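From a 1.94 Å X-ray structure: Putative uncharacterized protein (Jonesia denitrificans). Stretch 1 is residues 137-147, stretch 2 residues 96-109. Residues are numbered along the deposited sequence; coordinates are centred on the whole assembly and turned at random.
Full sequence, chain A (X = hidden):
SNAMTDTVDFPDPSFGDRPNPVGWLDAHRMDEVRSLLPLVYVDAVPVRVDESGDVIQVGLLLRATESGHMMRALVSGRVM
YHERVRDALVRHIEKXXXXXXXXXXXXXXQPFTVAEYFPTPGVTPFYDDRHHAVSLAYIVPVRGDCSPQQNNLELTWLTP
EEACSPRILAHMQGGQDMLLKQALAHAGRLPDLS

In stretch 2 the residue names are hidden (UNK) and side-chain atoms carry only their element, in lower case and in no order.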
# COMPACT_ATOMS: atom_id res chain seq x y z
N ALA A 137 -7.10 6.87 -6.17
CA ALA A 137 -7.94 5.84 -6.75
C ALA A 137 -8.15 4.73 -5.76
O ALA A 137 -7.22 4.31 -5.08
CB ALA A 137 -7.34 5.32 -8.04
N TYR A 138 -9.38 4.25 -5.67
CA TYR A 138 -9.66 3.13 -4.80
C TYR A 138 -10.51 2.09 -5.50
O TYR A 138 -11.31 2.41 -6.37
CB TYR A 138 -10.37 3.60 -3.52
CG TYR A 138 -9.64 4.67 -2.74
CD1 TYR A 138 -9.76 6.00 -3.09
CD2 TYR A 138 -8.87 4.35 -1.63
CE1 TYR A 138 -9.12 6.99 -2.38
CE2 TYR A 138 -8.22 5.34 -0.90
CZ TYR A 138 -8.36 6.66 -1.29
OH TYR A 138 -7.74 7.68 -0.62
N ILE A 139 -10.32 0.84 -5.12
CA ILE A 139 -11.25 -0.21 -5.48
C ILE A 139 -12.34 -0.25 -4.41
O ILE A 139 -12.06 -0.41 -3.22
CB ILE A 139 -10.56 -1.57 -5.47
CG1 ILE A 139 -9.58 -1.67 -6.63
CG2 ILE A 139 -11.57 -2.69 -5.57
CD1 ILE A 139 -8.67 -2.87 -6.52
N VAL A 140 -13.59 -0.11 -4.84
CA VAL A 140 -14.70 -0.08 -3.89
C VAL A 140 -15.69 -1.22 -4.14
O VAL A 140 -16.40 -1.24 -5.15
CB VAL A 140 -15.43 1.27 -3.90
CG1 VAL A 140 -16.46 1.29 -2.77
CG2 VAL A 140 -14.45 2.43 -3.75
N PRO A 141 -15.72 -2.19 -3.21
CA PRO A 141 -16.74 -3.21 -3.40
C PRO A 141 -18.07 -2.57 -3.04
O PRO A 141 -18.11 -1.72 -2.15
CB PRO A 141 -16.36 -4.30 -2.38
CG PRO A 141 -14.89 -4.04 -2.07
CD PRO A 141 -14.79 -2.54 -2.13
N VAL A 142 -19.12 -2.93 -3.77
CA VAL A 142 -20.46 -2.48 -3.44
C VAL A 142 -21.24 -3.69 -3.02
O VAL A 142 -21.20 -4.72 -3.68
CB VAL A 142 -21.16 -1.80 -4.61
CG1 VAL A 142 -20.68 -0.37 -4.73
CG2 VAL A 142 -20.89 -2.56 -5.89
N ARG A 143 -21.94 -3.55 -1.90
CA ARG A 143 -22.58 -4.68 -1.27
C ARG A 143 -24.08 -4.73 -1.58
O ARG A 143 -24.73 -5.76 -1.34
CB ARG A 143 -22.34 -4.66 0.25
CG ARG A 143 -20.89 -4.39 0.67
CD ARG A 143 -20.01 -5.61 0.50
NE ARG A 143 -18.58 -5.28 0.61
CZ ARG A 143 -17.62 -6.17 0.84
NH1 ARG A 143 -16.36 -5.77 0.93
NH2 ARG A 143 -17.92 -7.45 0.97
N GLY A 144 -24.63 -3.65 -2.12
CA GLY A 144 -26.05 -3.58 -2.41
C GLY A 144 -26.37 -3.44 -3.89
O GLY A 144 -25.49 -3.55 -4.74
N ASP A 145 -27.64 -3.21 -4.20
CA ASP A 145 -28.05 -3.10 -5.58
C ASP A 145 -27.70 -1.71 -6.12
O ASP A 145 -27.73 -0.71 -5.39
CB ASP A 145 -29.55 -3.38 -5.72
CG ASP A 145 -29.92 -4.82 -5.35
OD1 ASP A 145 -29.73 -5.72 -6.20
OD2 ASP A 145 -30.41 -5.05 -4.22
N CYS A 146 -27.32 -1.67 -7.39
CA CYS A 146 -26.89 -0.43 -8.03
C CYS A 146 -27.76 -0.15 -9.24
O CYS A 146 -28.28 -1.07 -9.87
CB CYS A 146 -25.44 -0.55 -8.50
SG CYS A 146 -24.21 -0.85 -7.24
N SER A 147 -27.91 1.12 -9.58
CA SER A 147 -28.55 1.47 -10.83
C SER A 147 -27.89 2.73 -11.35
O SER A 147 -27.67 3.67 -10.58
CB SER A 147 -30.05 1.66 -10.67
OG SER A 147 -30.37 2.69 -9.76
N UNK A 96 -23.52 8.09 -8.68
CA UNK A 96 -23.45 7.33 -9.94
C UNK A 96 -24.25 6.02 -9.91
O UNK A 96 -24.72 5.54 -10.94
c UNK A 96 -21.98 7.05 -10.33
o UNK A 96 -22.06 8.75 -12.02
c UNK A 96 -21.36 8.17 -11.17
o UNK A 96 -20.16 8.46 -10.99
N UNK A 97 -24.41 5.44 -8.72
CA UNK A 97 -24.90 4.06 -8.59
C UNK A 97 -26.15 3.93 -7.74
O UNK A 97 -26.66 2.82 -7.53
c UNK A 97 -22.84 2.51 -10.22
c UNK A 97 -22.52 2.98 -8.79
c UNK A 97 -23.81 3.15 -7.99
c UNK A 97 -21.61 1.99 -8.08
N UNK A 98 -26.63 5.05 -7.23
CA UNK A 98 -27.81 5.04 -6.38
C UNK A 98 -27.46 4.91 -4.91
O UNK A 98 -26.35 4.52 -4.55
N UNK A 99 -28.44 5.22 -4.04
CA UNK A 99 -28.23 5.34 -2.60
C UNK A 99 -28.22 4.00 -1.88
O UNK A 99 -28.00 3.98 -0.67
c UNK A 99 -30.52 5.68 -3.09
c UNK A 99 -29.45 6.13 -2.15
c UNK A 99 -29.84 5.49 -4.41
N UNK A 100 -28.45 2.91 -2.59
CA UNK A 100 -28.43 1.62 -1.94
C UNK A 100 -27.34 0.70 -2.48
O UNK A 100 -27.42 -0.52 -2.33
c UNK A 100 -30.86 1.70 -1.28
c UNK A 100 -30.19 0.71 -3.49
c UNK A 100 -29.79 0.91 -2.03
N UNK A 101 -26.30 1.28 -3.08
CA UNK A 101 -25.20 0.48 -3.63
C UNK A 101 -24.42 -0.23 -2.53
O UNK A 101 -23.77 -1.24 -2.77
c UNK A 101 -24.28 1.35 -4.46
N UNK A 102 -24.48 0.33 -1.33
CA UNK A 102 -23.78 -0.22 -0.17
C UNK A 102 -22.30 -0.45 -0.42
O UNK A 102 -21.82 -1.58 -0.35
c UNK A 102 -26.20 -0.58 1.70
c UNK A 102 -24.41 -1.54 0.27
c UNK A 102 -25.89 -1.58 0.61
c UNK A 102 -26.31 -3.00 1.02
N UNK A 103 -21.56 0.63 -0.71
CA UNK A 103 -20.13 0.46 -0.92
C UNK A 103 -19.42 0.10 0.38
O UNK A 103 -19.88 0.48 1.47
c UNK A 103 -20.74 2.79 -0.74
c UNK A 103 -19.69 1.87 -1.35
c UNK A 103 -22.00 2.02 -0.89
N UNK A 104 -18.31 -0.64 0.28
CA UNK A 104 -17.40 -0.79 1.40
C UNK A 104 -16.24 0.18 1.25
O UNK A 104 -15.24 -0.12 0.59
c UNK A 104 -16.88 -2.22 1.49
o UNK A 104 -17.93 -3.10 1.82
N UNK A 105 -16.38 1.37 1.84
CA UNK A 105 -15.30 2.34 1.82
C UNK A 105 -14.13 1.80 2.64
O UNK A 105 -14.32 1.34 3.75
c UNK A 105 -15.76 3.69 2.40
c UNK A 105 -17.09 4.11 1.77
c UNK A 105 -14.70 4.78 2.18
c UNK A 105 -17.01 4.42 0.27
N UNK A 106 -12.92 1.83 2.07
CA UNK A 106 -11.80 1.24 2.80
C UNK A 106 -11.55 2.00 4.08
O UNK A 106 -11.71 3.22 4.11
c UNK A 106 -12.48 2.50 0.84
c UNK A 106 -11.17 1.85 0.55
c UNK A 106 -10.61 1.43 1.85
N UNK A 107 -11.20 1.27 5.12
CA UNK A 107 -10.84 1.88 6.39
C UNK A 107 -9.63 2.78 6.17
O UNK A 107 -9.52 3.85 6.78
c UNK A 107 -10.53 0.81 7.39
N UNK A 108 -8.75 2.34 5.27
CA UNK A 108 -7.50 3.05 4.98
C UNK A 108 -7.59 4.11 3.88
O UNK A 108 -8.09 3.83 2.79
c UNK A 108 -6.44 2.06 4.54
o UNK A 108 -5.24 2.75 4.22
N UNK A 109 -7.06 5.31 4.16
CA UNK A 109 -6.96 6.38 3.16
C UNK A 109 -5.90 6.13 2.09
O UNK A 109 -5.81 6.90 1.15
c UNK A 109 -6.59 5.76 5.48
c UNK A 109 -5.89 7.06 5.18
c UNK A 109 -6.59 7.61 4.00
O HOH W 1 -28.18 1.62 -5.89

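Position 96 carries two side-chain carbons, the second bearing two oxygens, and its side chain does not reach stretch 1. Both terminal atoms are oxygen, so the group is a carboxylate and not an amide: Asp96. Position 97 has four carbons forked at the second; one terminal methyl lies 3.9 Å from Cys146 SG and 4.2 Å from Val142 CG1. This is Leu97, whose O accepts a hydrogen bond from Ser147 N (2.9 Å).

Position 98 has no side-chain atoms and a positive phi, at which a CB would jam against the preceding carbonyl: Gly98, the first residue to leave the helix. At position 99 three carbons close a ring onto the backbone N, away from stretch 1, giving Pro99. Position 100 has one carbon carrying two more, a beta-branched Val100; its backbone O lies 3.4 Å from Gly144 CA, where a side chain on Gly144 would clash with it. Position 101 shows a single carbon, 3.5 Å from Cys146 SG and 4.0 Å from Val142 CG1, hence Ala101.

Position 102 again has four carbons forked at the second; its CB packs 3.2 Å from Gly144 N and 3.7 Å from Arg143 CB. This is Leu102. Position 103 is another three-carbon ring on N, with CB 3.6 Å from Val140 CG1: Pro103. Position 104 has one carbon then one oxygen, and that oxygen lies 2.6 Å from Arg143 NE, a weak hydrogen bond donated by the arginine; it is Ser104.

Position 105 has four carbons, forked at the first, with one arm two carbons long, whose end reaches 4.4 Å from Val140 CG1: Ile105. At position 106 three carbons closing a ring onto the backbone N place one carbon 4.0 Å from Tyr138 CD2, identifying Pro106. Position 107, a lone carbon out of reach, is Ala107. Position 108 has a carbon and then an oxygen, neither in contact with stretch 1: Ser108. Position 109 has three carbons closing a ring onto the backbone N, Pro109, and its O accepts a hydrogen bond from Tyr138 OH (2.7 Å).

The contact is chiefly a backbone zipper. Ser104 N donates to Pro141 O (2.7 Å), Arg143 N to Leu102 O (2.5 Å) and Gly144 N to Ala101 O (2.6 Å), around a single bridge between Val142 and Pro103. Small and apolar side chains pack beside it, while a water donates to Leu97 O (2.5 Å) and Asp145 O (2.4 Å), linking two carbonyls that cannot bond directly.

Stretch 2 96-109: DLGPVALPSIPASP
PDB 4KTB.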